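Local structure of microcin B17-processing protein McbB (Escherichia coli str. K-12 substr. MG1655, 6GRH) at residues Q170-K175 and C195-W200; Y148-V153 and Y225-P230. The protein is necessary for processing the inactive microcin B17 precursor, McbA, into the active peptide antibiotic. All blocks are in the same frame, centred on the assembly; numbering follows the deposited sequence.

Interaction 1 (Q170-K175 and C195-W200); sequences QSYYLK and CHIERW. With ZN (zinc ion), chain F; SO4 (sulfate ion), chain G.
Tyr172 and Trp200 meet where the helix 193-204 lies against one face of the mixed beta-sheet, an alpha/beta layer in which strand 170-174 and helix 195-200 run at 30° to each other with their axes 11.2 Å apart at closest approach. The pair illustrates how a helix can sit on a sheet through a few large side chains. Tyr172 gives up the most surface. Its CG lies between the backbone N and the carbonyl carbon (chi1 54°), and the ring reaches across to the helix. There the phenol oxygen comes in the plane of the indole, at the edge bearing CD1 and NE1; Tyr172 OH is 3.5 Å from Trp200 CD1, and the two side chains cross at about a right angle. The same hydroxyl is hydrogen-bonded to Asp181, so the polar tip of this buried tyrosine is satisfied. Leu174, two residues on along the same side of the strand, brings its CD2 to 3.7 Å from Trp200 CB, touching the carbon that bears the indole, whereas Tyr172 meets the edge of its five-membered ring. From within the helix, His196 O lies over one face of the indole, 3.3 Å above the plane and displaced from the ring centre. Five residues before Trp200, Cys195 SG binds the zinc ion together with Cys192, Cys290 and Cys292. Beside Trp200, Arg199 grips a sulfate, probably from the crystallisation liquor, which Arg203 also binds: Arg199 NH1 donates to sulfate O3 over 2.7 Å at a nearly straight 173°.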
loop_
_atom_site.group_PDB
_atom_site.type_symbol
_atom_site.label_atom_id
_atom_site.label_comp_id
_atom_site.label_asym_id
_atom_site.label_seq_id
_atom_site.Cartn_x
_atom_site.Cartn_y
_atom_site.Cartn_z
ATOM N N GLN B 170 -13.552 -14.635 -12.971
ATOM C CA GLN B 170 -13.328 -15.872 -12.255
ATOM C C GLN B 170 -13.625 -15.655 -10.806
ATOM O O GLN B 170 -13.192 -14.641 -10.234
ATOM C CB GLN B 170 -11.880 -16.352 -12.371
ATOM C CG GLN B 170 -11.337 -16.528 -13.774
ATOM C CD GLN B 170 -10.928 -15.245 -14.487
ATOM O OE1 GLN B 170 -11.036 -15.170 -15.706
ATOM N NE2 GLN B 170 -10.404 -14.282 -13.768
ATOM N N SER B 171 -14.294 -16.624 -10.194
ATOM C CA SER B 171 -14.565 -16.574 -8.762
ATOM C C SER B 171 -14.268 -17.915 -8.096
ATOM O O SER B 171 -14.393 -18.966 -8.691
ATOM C CB SER B 171 -15.995 -16.076 -8.487
ATOM O OG SER B 171 -16.968 -16.974 -8.960
ATOM N N TYR B 172 -13.790 -17.850 -6.865
ATOM C CA TYR B 172 -13.172 -18.993 -6.187
ATOM C C TYR B 172 -12.919 -18.576 -4.725
ATOM O O TYR B 172 -13.101 -17.403 -4.365
ATOM C CB TYR B 172 -11.851 -19.417 -6.903
ATOM C CG TYR B 172 -10.886 -18.284 -7.065
ATOM C CD1 TYR B 172 -10.997 -17.397 -8.122
ATOM C CD2 TYR B 172 -9.911 -18.039 -6.106
ATOM C CE1 TYR B 172 -10.141 -16.328 -8.258
ATOM C CE2 TYR B 172 -9.054 -16.968 -6.223
ATOM C CZ TYR B 172 -9.167 -16.120 -7.289
ATOM O OH TYR B 172 -8.347 -15.048 -7.391
ATOM N N TYR B 173 -12.511 -19.539 -3.910
ATOM C CA TYR B 173 -12.332 -19.351 -2.496
ATOM C C TYR B 173 -10.870 -19.521 -2.142
ATOM O O TYR B 173 -10.188 -20.361 -2.684
ATOM C CB TYR B 173 -13.216 -20.311 -1.712
ATOM C CG TYR B 173 -14.682 -20.111 -2.024
ATOM C CD1 TYR B 173 -15.467 -19.245 -1.266
ATOM C CD2 TYR B 173 -15.281 -20.766 -3.115
ATOM C CE1 TYR B 173 -16.818 -19.049 -1.560
ATOM C CE2 TYR B 173 -16.626 -20.580 -3.424
ATOM C CZ TYR B 173 -17.396 -19.708 -2.641
ATOM O OH TYR B 173 -18.721 -19.517 -2.960
ATOM N N LEU B 174 -10.390 -18.684 -1.235
ATOM C CA LEU B 174 -9.014 -18.744 -0.786
ATOM C C LEU B 174 -9.036 -18.420 0.682
ATOM O O LEU B 174 -9.488 -17.332 1.053
ATOM C CB LEU B 174 -8.129 -17.742 -1.530
ATOM C CG LEU B 174 -6.680 -17.576 -1.034
ATOM C CD1 LEU B 174 -5.937 -18.886 -1.101
ATOM C CD2 LEU B 174 -6.006 -16.492 -1.859
ATOM N N LYS B 175 -8.605 -19.394 1.479
ATOM C CA LYS B 175 -8.586 -19.327 2.938
ATOM C C LYS B 175 -9.983 -19.016 3.481
ATOM O O LYS B 175 -10.881 -19.832 3.304
ATOM C CB LYS B 175 -7.485 -18.353 3.389
ATOM C CG LYS B 175 -6.108 -18.884 3.007
ATOM C CD LYS B 175 -5.005 -18.066 3.661
ATOM C CE LYS B 175 -3.633 -18.673 3.419
ATOM N NZ LYS B 175 -2.727 -18.334 4.553
ATOM N N CYS B 195 -2.717 -13.298 -12.911
ATOM C CA CYS B 195 -2.293 -12.034 -12.343
ATOM C C CYS B 195 -2.885 -11.794 -10.947
ATOM O O CYS B 195 -2.188 -11.280 -10.058
ATOM C CB CYS B 195 -2.611 -10.863 -13.280
ATOM S SG CYS B 195 -1.657 -10.857 -14.804
ATOM N N HIS B 196 -4.150 -12.176 -10.763
ATOM C CA HIS B 196 -4.865 -12.008 -9.502
ATOM C C HIS B 196 -4.388 -12.973 -8.430
ATOM O O HIS B 196 -4.017 -12.542 -7.288
ATOM C CB HIS B 196 -6.385 -12.127 -9.702
ATOM C CG HIS B 196 -6.980 -10.919 -10.334
ATOM N ND1 HIS B 196 -6.925 -10.683 -11.688
ATOM C CD2 HIS B 196 -7.567 -9.827 -9.782
ATOM C CE1 HIS B 196 -7.498 -9.523 -11.951
ATOM N NE2 HIS B 196 -7.886 -8.979 -10.810
ATOM N N ILE B 197 -4.371 -14.255 -8.769
ATOM C CA ILE B 197 -4.096 -15.290 -7.776
ATOM C C ILE B 197 -2.658 -15.163 -7.232
ATOM O O ILE B 197 -2.425 -15.375 -6.052
ATOM C CB ILE B 197 -4.400 -16.690 -8.338
ATOM C CG1 ILE B 197 -4.627 -17.687 -7.203
ATOM C CG2 ILE B 197 -3.297 -17.162 -9.258
ATOM C CD1 ILE B 197 -5.466 -18.858 -7.638
ATOM N N GLU B 198 -1.723 -14.736 -8.078
ATOM C CA GLU B 198 -0.348 -14.446 -7.643
ATOM C C GLU B 198 -0.259 -13.232 -6.711
ATOM O O GLU B 198 0.526 -13.229 -5.764
ATOM C CB GLU B 198 0.573 -14.274 -8.855
ATOM C CG GLU B 198 0.756 -15.594 -9.616
ATOM C CD GLU B 198 1.457 -16.686 -8.810
ATOM O OE1 GLU B 198 2.276 -16.324 -7.930
ATOM O OE2 GLU B 198 1.206 -17.893 -9.083
ATOM N N ARG B 199 -1.043 -12.202 -6.981
ATOM C CA ARG B 199 -1.151 -11.067 -6.055
ATOM C C ARG B 199 -1.644 -11.532 -4.668
ATOM O O ARG B 199 -1.041 -11.149 -3.649
ATOM C CB ARG B 199 -2.046 -9.971 -6.627
ATOM C CG ARG B 199 -2.143 -8.699 -5.791
ATOM C CD ARG B 199 -0.899 -7.860 -5.918
ATOM N NE ARG B 199 -0.962 -6.643 -5.113
ATOM C CZ ARG B 199 -0.588 -6.525 -3.832
ATOM N NH1 ARG B 199 -0.131 -7.559 -3.110
ATOM N NH2 ARG B 199 -0.695 -5.336 -3.255
ATOM N N TRP B 200 -2.676 -12.369 -4.614
ATOM C CA TRP B 200 -3.217 -12.825 -3.320
ATOM C C TRP B 200 -2.282 -13.818 -2.619
ATOM O O TRP B 200 -2.103 -13.741 -1.391
ATOM C CB TRP B 200 -4.617 -13.441 -3.439
ATOM C CG TRP B 200 -5.623 -12.654 -4.261
ATOM C CD1 TRP B 200 -6.537 -13.180 -5.118
ATOM C CD2 TRP B 200 -5.803 -11.229 -4.313
ATOM N NE1 TRP B 200 -7.264 -12.190 -5.698
ATOM C CE2 TRP B 200 -6.850 -10.982 -5.220
ATOM C CE3 TRP B 200 -5.188 -10.137 -3.671
ATOM C CZ2 TRP B 200 -7.305 -9.698 -5.515
ATOM C CZ3 TRP B 200 -5.633 -8.848 -3.970
ATOM C CH2 TRP B 200 -6.679 -8.642 -4.889
HETATM ZN ZN ZN F . -2.095 -12.532 -16.378
HETATM S S SO4 G . 0.598 -6.091 0.140
HETATM O O1 SO4 G . -0.147 -6.334 1.397
HETATM O O2 SO4 G . 1.975 -5.624 0.415
HETATM O O3 SO4 G . 0.693 -7.373 -0.594
HETATM O O4 SO4 G . -0.124 -5.059 -0.625
#

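Interaction 2 (Y148-V153 and Y225-P230); sequences YHSDIV and YQMTLP
Tyr148 and Ser150, in the turn that leads into helix 150-160, meet the extended 225-230 loop running nearly antiparallel to them: a worked example of a helix N-terminus tied to a distant loop by backbone and side chain together. Tyr148 can be followed outward. From CB, CG stands anti to the backbone N (chi1 177°). Leu229 lies over one face, its CD1 3.7 Å from the Tyr148 ring centroid and 15° off the normal, a CH-pi contact, while Leu229 CG closes to 3.5 Å on Tyr148 CD2. Further out, Tyr148 CE2 passes 3.4 Å from Met227 O. At the tip, Tyr148 OH is hydrogen-bonded to His193, with the methyl carbon of Met227 nearby. Ser150 and Met227 then form a reciprocal pair: Ser150 N donates to Met227 O over 3.0 Å, a fairly straight bond, and Met227 N returns a bond of 3.0 Å to Ser150 OG. That hydroxyl also donates to a water, which in turn donates to Asp151 OD1 and Tyr225 O. His149 is the N-cap, its ND1 accepting from Asp151 N at 3.1 Å exactly in the ring plane. Met227 O stands over one face of this imidazole, and the Gln226 amide nitrogen approaches its edge with the two planes 85° apart. Accepting at ND1 implies that this nitrogen carries no proton, so the ring is probably the neutral tautomer protonated at NE2, and the helix N-terminus may disfavour a second proton, although the nearby Asp151 carboxylate would act the other way.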
loop_
_atom_site.group_PDB
_atom_site.type_symbol
_atom_site.label_atom_id
_atom_site.label_comp_id
_atom_site.label_asym_id
_atom_site.label_seq_id
_atom_site.Cartn_x
_atom_site.Cartn_y
_atom_site.Cartn_z
ATOM N N TYR B 148 -11.216 -25.530 -6.683
ATOM C CA TYR B 148 -10.319 -24.822 -7.587
ATOM C C TYR B 148 -9.195 -25.744 -8.095
ATOM O O TYR B 148 -8.661 -26.535 -7.358
ATOM C CB TYR B 148 -9.714 -23.617 -6.874
ATOM C CG TYR B 148 -8.732 -22.882 -7.717
ATOM C CD1 TYR B 148 -9.138 -21.862 -8.556
ATOM C CD2 TYR B 148 -7.372 -23.234 -7.699
ATOM C CE1 TYR B 148 -8.227 -21.215 -9.373
ATOM C CE2 TYR B 148 -6.453 -22.587 -8.491
ATOM C CZ TYR B 148 -6.882 -21.578 -9.330
ATOM O OH TYR B 148 -5.963 -20.925 -10.094
ATOM N N HIS B 149 -8.872 -25.629 -9.366
ATOM C CA HIS B 149 -7.609 -26.126 -9.902
ATOM C C HIS B 149 -7.266 -25.181 -11.038
ATOM O O HIS B 149 -8.151 -24.867 -11.851
ATOM C CB HIS B 149 -7.693 -27.576 -10.408
ATOM C CG HIS B 149 -6.347 -28.214 -10.578
ATOM N ND1 HIS B 149 -5.445 -27.800 -11.532
ATOM C CD2 HIS B 149 -5.727 -29.197 -9.880
ATOM C CE1 HIS B 149 -4.330 -28.500 -11.423
ATOM N NE2 HIS B 149 -4.475 -29.356 -10.425
ATOM N N SER B 150 -6.005 -24.741 -11.098
ATOM C CA SER B 150 -5.534 -23.825 -12.141
ATOM C C SER B 150 -5.698 -24.344 -13.564
ATOM O O SER B 150 -5.919 -23.547 -14.460
ATOM C CB SER B 150 -4.062 -23.430 -11.914
ATOM O OG SER B 150 -3.211 -24.554 -11.901
ATOM N N ASP B 151 -5.563 -25.655 -13.768
ATOM C CA ASP B 151 -5.827 -26.290 -15.066
ATOM C C ASP B 151 -7.220 -26.009 -15.641
ATOM O O ASP B 151 -7.372 -25.953 -16.851
ATOM C CB ASP B 151 -5.639 -27.819 -14.999
ATOM C CG ASP B 151 -4.181 -28.249 -15.051
ATOM O OD1 ASP B 151 -3.279 -27.405 -15.258
ATOM O OD2 ASP B 151 -3.932 -29.460 -14.901
ATOM N N ILE B 152 -8.226 -25.848 -14.780
ATOM C CA ILE B 152 -9.589 -25.545 -15.243
ATOM C C ILE B 152 -9.621 -24.157 -15.873
ATOM O O ILE B 152 -10.163 -23.966 -16.943
ATOM C CB ILE B 152 -10.598 -25.613 -14.102
ATOM C CG1 ILE B 152 -10.663 -27.054 -13.556
ATOM C CG2 ILE B 152 -11.951 -25.122 -14.579
ATOM C CD1 ILE B 152 -11.410 -27.188 -12.251
ATOM N N VAL B 153 -9.000 -23.186 -15.205
ATOM C CA VAL B 153 -8.920 -21.835 -15.739
ATOM C C VAL B 153 -8.146 -21.843 -17.048
ATOM O O VAL B 153 -8.545 -21.186 -18.008
ATOM C CB VAL B 153 -8.290 -20.843 -14.731
ATOM C CG1 VAL B 153 -8.225 -19.435 -15.323
ATOM C CG2 VAL B 153 -9.090 -20.823 -13.442
ATOM N N TYR B 225 3.482 -25.259 -13.942
ATOM C CA TYR B 225 2.662 -24.303 -13.210
ATOM C C TYR B 225 1.317 -24.924 -12.982
ATOM O O TYR B 225 0.530 -25.075 -13.925
ATOM C CB TYR B 225 2.500 -22.965 -13.965
ATOM C CG TYR B 225 1.803 -21.890 -13.140
ATOM C CD1 TYR B 225 0.423 -21.807 -13.097
ATOM C CD2 TYR B 225 2.536 -20.960 -12.390
ATOM C CE1 TYR B 225 -0.222 -20.833 -12.341
ATOM C CE2 TYR B 225 1.899 -19.975 -11.628
ATOM C CZ TYR B 225 0.512 -19.910 -11.621
ATOM O OH TYR B 225 -0.157 -18.956 -10.864
ATOM N N GLN B 226 1.062 -25.336 -11.747
ATOM C CA GLN B 226 -0.261 -25.826 -11.399
ATOM C C GLN B 226 -0.483 -25.738 -9.907
ATOM O O GLN B 226 0.477 -25.847 -9.119
ATOM C CB GLN B 226 -0.507 -27.249 -11.927
ATOM C CG GLN B 226 -0.107 -28.415 -11.023
ATOM C CD GLN B 226 -0.014 -29.724 -11.795
ATOM O OE1 GLN B 226 1.056 -30.342 -11.865
ATOM N NE2 GLN B 226 -1.126 -30.138 -12.405
ATOM N N MET B 227 -1.742 -25.536 -9.518
ATOM C CA MET B 227 -2.074 -25.488 -8.106
ATOM C C MET B 227 -3.546 -25.599 -7.773
ATOM O O MET B 227 -4.428 -25.328 -8.593
ATOM C CB MET B 227 -1.571 -24.189 -7.522
ATOM C CG MET B 227 -1.903 -23.002 -8.394
ATOM S SD MET B 227 -1.862 -21.601 -7.315
ATOM C CE MET B 227 -2.263 -20.316 -8.499
ATOM N N THR B 228 -3.757 -25.984 -6.523
ATOM C CA THR B 228 -5.032 -25.929 -5.852
ATOM C C THR B 228 -4.884 -24.867 -4.762
ATOM O O THR B 228 -3.781 -24.344 -4.553
ATOM C CB THR B 228 -5.348 -27.292 -5.230
ATOM O OG1 THR B 228 -4.306 -27.628 -4.316
ATOM C CG2 THR B 228 -5.436 -28.377 -6.319
ATOM N N LEU B 229 -5.972 -24.556 -4.065
ATOM C CA LEU B 229 -5.961 -23.487 -3.062
ATOM C C LEU B 229 -6.626 -23.950 -1.779
ATOM O O LEU B 229 -7.736 -24.470 -1.841
ATOM C CB LEU B 229 -6.724 -22.270 -3.572
ATOM C CG LEU B 229 -6.206 -21.573 -4.821
ATOM C CD1 LEU B 229 -7.194 -20.506 -5.282
ATOM C CD2 LEU B 229 -4.816 -20.985 -4.599
ATOM N N PRO B 230 -5.968 -23.749 -0.617
ATOM C CA PRO B 230 -6.656 -24.035 0.629
ATOM C C PRO B 230 -7.811 -23.018 0.889
ATOM O O PRO B 230 -7.724 -21.837 0.498
ATOM C CB PRO B 230 -5.537 -23.936 1.684
ATOM C CG PRO B 230 -4.579 -22.964 1.112
ATOM C CD PRO B 230 -4.652 -23.110 -0.391
HETATM O O HOH W 1 -8.453 -26.165 -4.588
HETATM O O HOH W 2 -2.235 -25.155 -14.236
#

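Overall arrangement
Interaction 2 closes a long loop of chain within which interaction 1 is nested: the order is 148-153, 170-175, 195-200, 225-230. Their centres lie about 10 Å apart, on the same side of the centre of the chain. Helix 150-160 is followed, after a short connection, by strand 167-174 of the mixed sheet, and helix 193-204 links the two contacts, packing on that strand and on the 225-230 loop. Two probable hydrogen bonds join them: Glu198 OE2 to Tyr225 OH (2.5 Å) and Lys175 N to Pro230 O (2.8 Å). The loop thus bridges the end of the strand and the helix that carries the zinc ligand Cys195, with the Tyr225 side chain about 9 Å from the ion.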